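Local coordinates for 11S globulin subunit beta (Cucurbita maxima, PDB 2E9Q), which serves as a seed storage protein, a nutrient reservoir of the 11S globulin family built from two cupin domains, at residues L29-P37 and V366-L377; H68-L77 and R239-E247. All coordinates share one frame; numbering follows the deposited sequence.

Contact 1: residues L29-P37 and V366-L377; sequences LENLRAQDP and VFDGEVREGQVL
Gln-35 and Val-376 form a single antiparallel bridge, a hydrogen-bonded pair that joins segment 29-37 of the first cupin domain to strand 376-379, outermost within this chain in a sheet of the second. Its two bonds are Gln-35 N to Val-376 O (2.8 Å) and Val-376 N to Gln-35 O (2.9 Å). A further backbone bond runs from Leu-32 N to Val-366 O at 2.8 Å, bent at the hydrogen.

Apolar side chains pack beside the Leu-32 bond and on toward Ala-34. Leu-32 sets CD1 against CG2 of Val-366 (3.8 Å) and CB against CB of Phe-367. With CG anti to its own N (chi1 -178°), Phe-367 sends its ring along segment 29-37; Leu-377 CD1 sits over the centre of one face, while Leu-32 O lies in plane at the edge.

Polar side chains finish the Asp-36 end. Gln-375 NE2 reaches the syn side of Asp-36 OD1 at 3.0 Å, almost straight (178°) but 34° out of the carboxylate plane. Arg-372 N donates to Gln-375 OE1 (2.6 Å), which holds the amide's orientation across the type II turn 372-375. A leucine here would probably leave Arg-372 N and Asp-36 OD1 without the amide that meets both. Ala-34 CB lies 3.7 Å from Gln-375 OE1.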
loop_
_atom_site.group_PDB
_atom_site.type_symbol
_atom_site.label_atom_id
_atom_site.label_comp_id
_atom_site.label_asym_id
_atom_site.label_seq_id
_atom_site.Cartn_x
_atom_site.Cartn_y
_atom_site.Cartn_z
ATOM N N LEU A 29 21.770 -3.716 -0.507
ATOM C CA LEU A 29 21.878 -4.062 -1.916
ATOM C C LEU A 29 23.229 -3.741 -2.528
ATOM O O LEU A 29 23.301 -3.308 -3.679
ATOM C CB LEU A 29 20.808 -3.311 -2.690
ATOM C CG LEU A 29 19.400 -3.392 -2.117
ATOM C CD1 LEU A 29 18.489 -2.445 -2.889
ATOM C CD2 LEU A 29 18.909 -4.834 -2.200
ATOM N N GLU A 30 24.297 -3.953 -1.773
ATOM C CA GLU A 30 25.633 -3.666 -2.280
ATOM C C GLU A 30 26.363 -4.911 -2.754
ATOM O O GLU A 30 27.304 -4.813 -3.530
ATOM C CB GLU A 30 26.453 -2.942 -1.211
ATOM C CG GLU A 30 25.993 -1.521 -0.967
ATOM C CD GLU A 30 26.751 -0.835 0.163
ATOM O OE1 GLU A 30 26.601 0.403 0.317
ATOM O OE2 GLU A 30 27.489 -1.532 0.902
ATOM N N ASN A 31 25.920 -6.083 -2.311
ATOM C CA ASN A 31 26.561 -7.327 -2.724
ATOM C C ASN A 31 25.552 -8.413 -3.123
ATOM O O ASN A 31 25.278 -9.340 -2.354
ATOM C CB ASN A 31 27.467 -7.843 -1.604
ATOM C CG ASN A 31 28.843 -8.255 -2.110
ATOM O OD1 ASN A 31 29.594 -7.431 -2.647
ATOM N ND2 ASN A 31 29.181 -9.535 -1.943
ATOM N N LEU A 32 25.003 -8.300 -4.330
ATOM C CA LEU A 32 24.036 -9.281 -4.810
ATOM C C LEU A 32 24.756 -10.602 -5.044
ATOM O O LEU A 32 25.954 -10.624 -5.331
ATOM C CB LEU A 32 23.400 -8.813 -6.119
ATOM C CG LEU A 32 22.808 -7.404 -6.144
ATOM C CD1 LEU A 32 22.293 -7.094 -7.544
ATOM C CD2 LEU A 32 21.685 -7.284 -5.109
ATOM N N ARG A 33 24.033 -11.707 -4.929
ATOM C CA ARG A 33 24.647 -13.006 -5.144
ATOM C C ARG A 33 23.811 -13.907 -6.044
ATOM O O ARG A 33 22.579 -13.837 -6.035
ATOM C CB ARG A 33 24.872 -13.693 -3.795
ATOM C CG ARG A 33 25.673 -12.826 -2.812
ATOM C CD ARG A 33 25.862 -13.490 -1.447
ATOM N NE ARG A 33 24.598 -13.815 -0.786
ATOM C CZ ARG A 33 24.506 -14.354 0.428
ATOM N NH1 ARG A 33 23.314 -14.621 0.954
ATOM N NH2 ARG A 33 25.608 -14.620 1.122
ATOM N N ALA A 34 24.489 -14.726 -6.845
ATOM C CA ALA A 34 23.802 -15.691 -7.690
ATOM C C ALA A 34 23.513 -16.787 -6.671
ATOM O O ALA A 34 24.424 -17.485 -6.252
ATOM C CB ALA A 34 24.727 -16.199 -8.773
ATOM N N GLN A 35 22.258 -16.919 -6.258
ATOM C CA GLN A 35 21.871 -17.888 -5.234
ATOM C C GLN A 35 21.373 -19.262 -5.666
ATOM O O GLN A 35 20.647 -19.406 -6.651
ATOM C CB GLN A 35 20.777 -17.296 -4.349
ATOM C CG GLN A 35 21.013 -15.891 -3.853
ATOM C CD GLN A 35 19.747 -15.305 -3.243
ATOM O OE1 GLN A 35 19.180 -15.872 -2.303
ATOM N NE2 GLN A 35 19.290 -14.169 -3.784
ATOM N N ASP A 36 21.738 -20.263 -4.874
ATOM C CA ASP A 36 21.305 -21.628 -5.089
ATOM C C ASP A 36 20.373 -21.936 -3.931
ATOM O O ASP A 36 20.393 -21.235 -2.917
ATOM C CB ASP A 36 22.492 -22.597 -5.067
ATOM C CG ASP A 36 23.142 -22.752 -6.429
ATOM O OD1 ASP A 36 24.241 -22.209 -6.643
ATOM O OD2 ASP A 36 22.539 -23.417 -7.300
ATOM N N PRO A 37 19.531 -22.977 -4.064
ATOM C CA PRO A 37 18.626 -23.296 -2.956
ATOM C C PRO A 37 19.493 -23.559 -1.737
ATOM O O PRO A 37 20.644 -23.953 -1.877
ATOM C CB PRO A 37 17.915 -24.561 -3.433
ATOM C CG PRO A 37 17.954 -24.446 -4.907
ATOM C CD PRO A 37 19.355 -23.928 -5.171
ATOM N N VAL A 366 27.443 -3.915 -8.077
ATOM C CA VAL A 366 26.921 -4.641 -6.924
ATOM C C VAL A 366 26.842 -6.134 -7.220
ATOM O O VAL A 366 26.446 -6.950 -6.371
ATOM C CB VAL A 366 25.551 -4.094 -6.487
ATOM C CG1 VAL A 366 25.739 -2.698 -5.900
ATOM C CG2 VAL A 366 24.580 -4.059 -7.681
ATOM N N PHE A 367 27.212 -6.478 -8.445
ATOM C CA PHE A 367 27.298 -7.861 -8.883
ATOM C C PHE A 367 28.086 -7.856 -10.171
ATOM O O PHE A 367 27.884 -6.997 -11.032
ATOM C CB PHE A 367 25.940 -8.519 -9.124
ATOM C CG PHE A 367 26.050 -9.972 -9.541
ATOM C CD1 PHE A 367 26.026 -10.335 -10.887
ATOM C CD2 PHE A 367 26.228 -10.967 -8.590
ATOM C CE1 PHE A 367 26.179 -11.675 -11.279
ATOM C CE2 PHE A 367 26.379 -12.306 -8.966
ATOM C CZ PHE A 367 26.356 -12.665 -10.315
ATOM N N ASP A 368 29.000 -8.810 -10.279
ATOM C CA ASP A 368 29.844 -8.948 -11.453
ATOM C C ASP A 368 30.335 -10.384 -11.445
ATOM O O ASP A 368 31.329 -10.712 -10.794
ATOM C CB ASP A 368 31.022 -7.972 -11.378
ATOM C CG ASP A 368 31.945 -8.071 -12.575
ATOM O OD1 ASP A 368 31.527 -8.619 -13.618
ATOM O OD2 ASP A 368 33.096 -7.588 -12.483
ATOM N N GLY A 369 29.615 -11.246 -12.152
ATOM C CA GLY A 369 29.994 -12.640 -12.200
ATOM C C GLY A 369 29.085 -13.475 -13.072
ATOM O O GLY A 369 28.407 -12.964 -13.958
ATOM N N GLU A 370 29.068 -14.772 -12.801
ATOM C CA GLU A 370 28.267 -15.709 -13.562
ATOM C C GLU A 370 26.983 -16.118 -12.867
ATOM O O GLU A 370 26.884 -16.091 -11.645
ATOM C CB GLU A 370 29.069 -16.983 -13.831
ATOM C CG GLU A 370 30.247 -16.822 -14.765
ATOM C CD GLU A 370 29.819 -16.464 -16.171
ATOM O OE1 GLU A 370 29.959 -15.279 -16.548
ATOM O OE2 GLU A 370 29.330 -17.368 -16.896
ATOM N N VAL A 371 26.007 -16.503 -13.681
ATOM C CA VAL A 371 24.732 -17.009 -13.213
ATOM C C VAL A 371 24.598 -18.285 -14.027
ATOM O O VAL A 371 24.694 -18.253 -15.255
ATOM C CB VAL A 371 23.554 -16.075 -13.549
ATOM C CG1 VAL A 371 22.277 -16.673 -13.016
ATOM C CG2 VAL A 371 23.768 -14.711 -12.934
ATOM N N ARG A 372 24.400 -19.408 -13.352
ATOM C CA ARG A 372 24.289 -20.674 -14.050
ATOM C C ARG A 372 22.926 -21.311 -13.835
ATOM O O ARG A 372 22.220 -20.989 -12.872
ATOM C CB ARG A 372 25.380 -21.633 -13.570
ATOM C CG ARG A 372 26.749 -20.999 -13.451
ATOM C CD ARG A 372 27.822 -22.032 -13.143
ATOM N NE ARG A 372 29.101 -21.407 -12.815
ATOM C CZ ARG A 372 29.717 -20.496 -13.568
ATOM N NH1 ARG A 372 29.180 -20.082 -14.714
ATOM N NH2 ARG A 372 30.879 -19.993 -13.170
ATOM N N GLU A 373 22.568 -22.216 -14.744
ATOM C CA GLU A 373 21.301 -22.932 -14.680
ATOM C C GLU A 373 21.033 -23.320 -13.244
ATOM O O GLU A 373 21.923 -23.816 -12.563
ATOM C CB GLU A 373 21.357 -24.200 -15.547
ATOM C CG GLU A 373 20.074 -25.045 -15.532
ATOM C CD GLU A 373 19.954 -25.957 -14.309
ATOM O OE1 GLU A 373 18.810 -26.247 -13.894
ATOM O OE2 GLU A 373 20.994 -26.400 -13.769
ATOM N N GLY A 374 19.808 -23.084 -12.787
ATOM C CA GLY A 374 19.451 -23.445 -11.429
ATOM C C GLY A 374 19.661 -22.346 -10.414
ATOM O O GLY A 374 19.241 -22.481 -9.265
ATOM N N GLN A 375 20.297 -21.255 -10.827
ATOM C CA GLN A 375 20.551 -20.158 -9.907
ATOM C C GLN A 375 19.592 -18.984 -10.057
ATOM O O GLN A 375 18.974 -18.801 -11.106
ATOM C CB GLN A 375 21.984 -19.646 -10.071
ATOM C CG GLN A 375 23.070 -20.684 -9.803
ATOM C CD GLN A 375 24.460 -20.067 -9.838
ATOM O OE1 GLN A 375 24.802 -19.323 -10.763
ATOM N NE2 GLN A 375 25.265 -20.370 -8.827
ATOM N N VAL A 376 19.511 -18.178 -8.996
ATOM C CA VAL A 376 18.651 -17.001 -8.944
ATOM C C VAL A 376 19.408 -15.702 -8.642
ATOM O O VAL A 376 20.176 -15.630 -7.686
ATOM C CB VAL A 376 17.573 -17.167 -7.851
ATOM C CG1 VAL A 376 16.717 -15.890 -7.758
ATOM C CG2 VAL A 376 16.713 -18.399 -8.151
ATOM N N LEU A 377 19.192 -14.683 -9.466
ATOM C CA LEU A 377 19.797 -13.376 -9.259
ATOM C C LEU A 377 18.641 -12.380 -9.156
ATOM O O LEU A 377 17.842 -12.254 -10.078
ATOM C CB LEU A 377 20.718 -12.981 -10.415
ATOM C CG LEU A 377 21.293 -11.555 -10.272
ATOM C CD1 LEU A 377 22.213 -11.462 -9.052
ATOM C CD2 LEU A 377 22.053 -11.180 -11.524
HETATM O O HOH W 1 27.337 -18.566 -6.905
#

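Contact 2: residues H68-L77 and R239-E247; sequences HTIRPKGLLL and RDRIVQVDE
Strands 74-77 and 242-244 pair as antiparallel neighbours in a sheet of the first cupin domain, a largely buried contact. Three consecutive bridges set the register: Gly-74 with Gln-244 and Leu-76 with Ile-242 are non-hydrogen-bonded pairs, and Leu-75 with Val-243 is the hydrogen-bonded pair between them. Leu-75 N gives to Val-243 O at 2.7 Å and Val-243 N returns to Leu-75 O at 2.8 Å. Beyond the bridges, Leu-77 N meets Arg-241 O (2.9 Å) and Val-245 N meets Lys-73 O (3.1 Å).

The side chains divide between the two faces. On the face of Leu-76, Ile-242 and Gln-244, Ile-242 sets its CG2 against CG2 of Ile-70 at 3.7 Å. A side chain on Gly-74 would run into that same Ile-70 methyl. Leu-76 lies alongside Arg-241, its CD1 on the aliphatic CG. On the other face, Leu-75 and Val-243 lie side by side, and Leu-77 crosses Val-243 at about a right angle. With CG1 of Val-243 anti to the carbonyl carbon (chi1 -53°), CG2 falls between N and the carbonyl carbon and meets Leu-77 CD2 at a tight 3.4 Å. Leu-75 CB also touches Val-245 CG1 (3.7 Å).

Asp-240 OD1 receives both N and NE of Arg-241 from one face of its carboxylate; the guanidinium also forms a salt bridge with Glu-187. Ile-242 packs on Thr-48 of strand 46-50 and Ala-43 of strand 39-43, Leu-76 on Met-147 of strand 145-149, while Leu-75 and Val-245 lie against Asn-427 of a neighbouring subunit.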
loop_
_atom_site.group_PDB
_atom_site.type_symbol
_atom_site.label_atom_id
_atom_site.label_comp_id
_atom_site.label_asym_id
_atom_site.label_seq_id
_atom_site.Cartn_x
_atom_site.Cartn_y
_atom_site.Cartn_z
ATOM N N HIS A 68 10.041 -27.287 -7.086
ATOM C CA HIS A 68 9.467 -28.587 -6.827
ATOM C C HIS A 68 9.836 -29.546 -7.940
ATOM O O HIS A 68 9.770 -29.212 -9.119
ATOM C CB HIS A 68 7.948 -28.486 -6.739
ATOM C CG HIS A 68 7.446 -27.924 -5.448
ATOM N ND1 HIS A 68 6.474 -26.949 -5.388
ATOM C CD2 HIS A 68 7.730 -28.250 -4.166
ATOM C CE1 HIS A 68 6.178 -26.704 -4.124
ATOM N NE2 HIS A 68 6.927 -27.481 -3.362
ATOM N N THR A 69 10.230 -30.748 -7.556
ATOM C CA THR A 69 10.582 -31.763 -8.524
ATOM C C THR A 69 9.669 -32.926 -8.219
ATOM O O THR A 69 9.839 -33.621 -7.216
ATOM C CB THR A 69 12.051 -32.172 -8.391
ATOM O OG1 THR A 69 12.879 -31.084 -8.830
ATOM C CG2 THR A 69 12.337 -33.395 -9.241
ATOM N N ILE A 70 8.678 -33.117 -9.080
ATOM C CA ILE A 70 7.706 -34.173 -8.884
ATOM C C ILE A 70 7.934 -35.287 -9.880
ATOM O O ILE A 70 7.943 -35.075 -11.097
ATOM C CB ILE A 70 6.280 -33.608 -9.020
ATOM C CG1 ILE A 70 6.135 -32.407 -8.076
ATOM C CG2 ILE A 70 5.239 -34.686 -8.684
ATOM C CD1 ILE A 70 4.883 -31.616 -8.289
ATOM N N ARG A 71 8.134 -36.486 -9.354
ATOM C CA ARG A 71 8.382 -37.634 -10.208
ATOM C C ARG A 71 7.067 -38.157 -10.763
ATOM O O ARG A 71 5.997 -37.890 -10.207
ATOM C CB ARG A 71 9.057 -38.742 -9.399
ATOM C CG ARG A 71 10.323 -38.319 -8.677
ATOM C CD ARG A 71 10.616 -39.263 -7.520
ATOM N NE ARG A 71 11.729 -38.793 -6.706
ATOM C CZ ARG A 71 11.888 -39.088 -5.425
ATOM N NH1 ARG A 71 11.002 -39.854 -4.807
ATOM N NH2 ARG A 71 12.927 -38.610 -4.760
ATOM N N PRO A 72 7.129 -38.903 -11.880
ATOM C CA PRO A 72 5.933 -39.465 -12.512
ATOM C C PRO A 72 4.969 -40.051 -11.496
ATOM O O PRO A 72 5.381 -40.737 -10.558
ATOM C CB PRO A 72 6.514 -40.506 -13.447
ATOM C CG PRO A 72 7.747 -39.798 -13.946
ATOM C CD PRO A 72 8.336 -39.264 -12.646
ATOM N N LYS A 73 3.686 -39.756 -11.686
ATOM C CA LYS A 73 2.629 -40.225 -10.796
ATOM C C LYS A 73 2.684 -39.483 -9.468
ATOM O O LYS A 73 2.043 -39.881 -8.496
ATOM C CB LYS A 73 2.749 -41.737 -10.547
ATOM C CG LYS A 73 2.680 -42.605 -11.810
ATOM C CD LYS A 73 1.358 -42.433 -12.555
ATOM C CE LYS A 73 1.323 -43.256 -13.841
ATOM N NZ LYS A 73 0.067 -43.051 -14.627
ATOM N N GLY A 74 3.446 -38.396 -9.434
ATOM C CA GLY A 74 3.564 -37.619 -8.213
ATOM C C GLY A 74 2.455 -36.604 -8.017
ATOM O O GLY A 74 2.026 -35.945 -8.960
ATOM N N LEU A 75 1.994 -36.476 -6.779
ATOM C CA LEU A 75 0.940 -35.533 -6.450
ATOM C C LEU A 75 1.353 -34.560 -5.334
ATOM O O LEU A 75 1.579 -34.965 -4.198
ATOM C CB LEU A 75 -0.319 -36.290 -6.014
ATOM C CG LEU A 75 -1.460 -35.437 -5.436
ATOM C CD1 LEU A 75 -2.120 -34.622 -6.550
ATOM C CD2 LEU A 75 -2.485 -36.337 -4.739
ATOM N N LEU A 76 1.467 -33.280 -5.670
ATOM C CA LEU A 76 1.796 -32.270 -4.675
ATOM C C LEU A 76 0.470 -32.020 -3.989
ATOM O O LEU A 76 -0.486 -31.572 -4.617
ATOM C CB LEU A 76 2.292 -30.989 -5.347
ATOM C CG LEU A 76 2.470 -29.740 -4.468
ATOM C CD1 LEU A 76 3.424 -30.016 -3.305
ATOM C CD2 LEU A 76 2.994 -28.599 -5.346
ATOM N N LEU A 77 0.398 -32.340 -2.708
ATOM C CA LEU A 77 -0.837 -32.170 -1.970
ATOM C C LEU A 77 -1.300 -30.721 -1.973
ATOM O O LEU A 77 -0.483 -29.797 -2.040
ATOM C CB LEU A 77 -0.653 -32.667 -0.541
ATOM C CG LEU A 77 -0.040 -34.074 -0.481
ATOM C CD1 LEU A 77 0.098 -34.514 0.960
ATOM C CD2 LEU A 77 -0.927 -35.045 -1.251
ATOM N N ARG A 239 4.942 -39.383 4.104
ATOM C CA ARG A 239 5.207 -39.047 2.703
ATOM C C ARG A 239 5.571 -37.600 2.414
ATOM O O ARG A 239 6.054 -37.284 1.328
ATOM C CB ARG A 239 3.988 -39.404 1.850
ATOM C CG ARG A 239 3.636 -40.878 1.814
ATOM C CD ARG A 239 2.360 -41.075 1.019
ATOM N NE ARG A 239 1.273 -40.347 1.652
ATOM C CZ ARG A 239 0.106 -40.094 1.077
ATOM N NH1 ARG A 239 -0.819 -39.420 1.741
ATOM N NH2 ARG A 239 -0.130 -40.512 -0.158
ATOM N N ASP A 240 5.336 -36.728 3.386
ATOM C CA ASP A 240 5.583 -35.298 3.237
ATOM C C ASP A 240 4.596 -34.695 2.216
ATOM O O ASP A 240 3.480 -35.188 2.081
ATOM C CB ASP A 240 7.028 -35.015 2.837
ATOM C CG ASP A 240 7.446 -33.585 3.166
ATOM O OD1 ASP A 240 7.563 -32.754 2.238
ATOM O OD2 ASP A 240 7.643 -33.287 4.365
ATOM N N ARG A 241 5.008 -33.669 1.482
ATOM C CA ARG A 241 4.108 -32.979 0.555
ATOM C C ARG A 241 3.877 -33.491 -0.878
ATOM O O ARG A 241 2.898 -33.091 -1.523
ATOM C CB ARG A 241 4.518 -31.508 0.489
ATOM C CG ARG A 241 5.614 -31.201 -0.511
ATOM C CD ARG A 241 6.348 -29.926 -0.107
ATOM N NE ARG A 241 7.072 -30.134 1.142
ATOM C CZ ARG A 241 6.986 -29.342 2.205
ATOM N NH1 ARG A 241 6.199 -28.277 2.163
ATOM N NH2 ARG A 241 7.672 -29.627 3.313
ATOM N N ILE A 242 4.769 -34.336 -1.392
ATOM C CA ILE A 242 4.602 -34.866 -2.741
ATOM C C ILE A 242 4.386 -36.377 -2.611
ATOM O O ILE A 242 5.301 -37.109 -2.232
ATOM C CB ILE A 242 5.844 -34.569 -3.608
ATOM C CG1 ILE A 242 6.147 -33.063 -3.592
ATOM C CG2 ILE A 242 5.611 -35.027 -5.038
ATOM C CD1 ILE A 242 7.426 -32.680 -4.321
ATOM N N VAL A 243 3.177 -36.843 -2.918
ATOM C CA VAL A 243 2.857 -38.260 -2.770
ATOM C C VAL A 243 2.664 -39.092 -4.046
ATOM O O VAL A 243 2.370 -38.574 -5.123
ATOM C CB VAL A 243 1.601 -38.428 -1.901
ATOM C CG1 VAL A 243 1.776 -37.673 -0.590
ATOM C CG2 VAL A 243 0.378 -37.913 -2.649
ATOM N N GLN A 244 2.843 -40.400 -3.903
ATOM C CA GLN A 244 2.674 -41.325 -5.017
ATOM C C GLN A 244 1.183 -41.632 -5.104
ATOM O O GLN A 244 0.571 -42.016 -4.109
ATOM C CB GLN A 244 3.441 -42.622 -4.745
ATOM C CG GLN A 244 3.623 -43.516 -5.962
ATOM C CD GLN A 244 4.762 -43.046 -6.849
ATOM O OE1 GLN A 244 5.024 -43.617 -7.913
ATOM N NE2 GLN A 244 5.459 -42.001 -6.407
ATOM N N VAL A 245 0.590 -41.439 -6.276
ATOM C CA VAL A 245 -0.832 -41.733 -6.431
ATOM C C VAL A 245 -0.976 -43.240 -6.623
ATOM O O VAL A 245 -0.251 -43.853 -7.410
ATOM C CB VAL A 245 -1.448 -41.013 -7.650
ATOM C CG1 VAL A 245 -1.216 -39.516 -7.537
ATOM C CG2 VAL A 245 -0.856 -41.549 -8.926
ATOM N N ASP A 246 -1.915 -43.832 -5.901
ATOM C CA ASP A 246 -2.126 -45.264 -5.987
ATOM C C ASP A 246 -2.793 -45.754 -7.267
ATOM O O ASP A 246 -3.394 -44.984 -8.017
ATOM C CB ASP A 246 -2.907 -45.735 -4.761
ATOM C CG ASP A 246 -2.056 -45.732 -3.503
ATOM O OD1 ASP A 246 -1.316 -44.744 -3.288
ATOM O OD2 ASP A 246 -2.125 -46.713 -2.731
ATOM N N GLU A 247 -2.651 -47.056 -7.494
ATOM C CA GLU A 247 -3.186 -47.774 -8.650
ATOM C C GLU A 247 -4.379 -47.172 -9.390
ATOM O O GLU A 247 -4.393 -47.155 -10.622
ATOM C CB GLU A 247 -3.554 -49.202 -8.227
ATOM C CG GLU A 247 -4.658 -49.259 -7.169
ATOM C CD GLU A 247 -4.924 -50.668 -6.653
ATOM O OE1 GLU A 247 -3.994 -51.283 -6.079
ATOM O OE2 GLU A 247 -6.066 -51.157 -6.818
#

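Overall arrangement
The two contacts differ in burial and in what they join. Contact 2 is mostly buried and stays within the first cupin domain, adding strand 242-244 to one of its sheets; contact 1 is only partly buried and ties the loop before strand 39-43 to strands of the second cupin domain. Their centres lie 31 Å apart and their nearest atoms about 9 Å, so they do not touch, although 68-77 and 239-247 are nested in the chain between 29-37 and 366-377. Contact 1 joins its segments by a lone bridge, a separate backbone bond, apolar packing and a polar side-chain pair. In contact 2 a continuous ladder and aliphatic packing cross between the segments. In both, the salt bridges between segment residues stay within one segment.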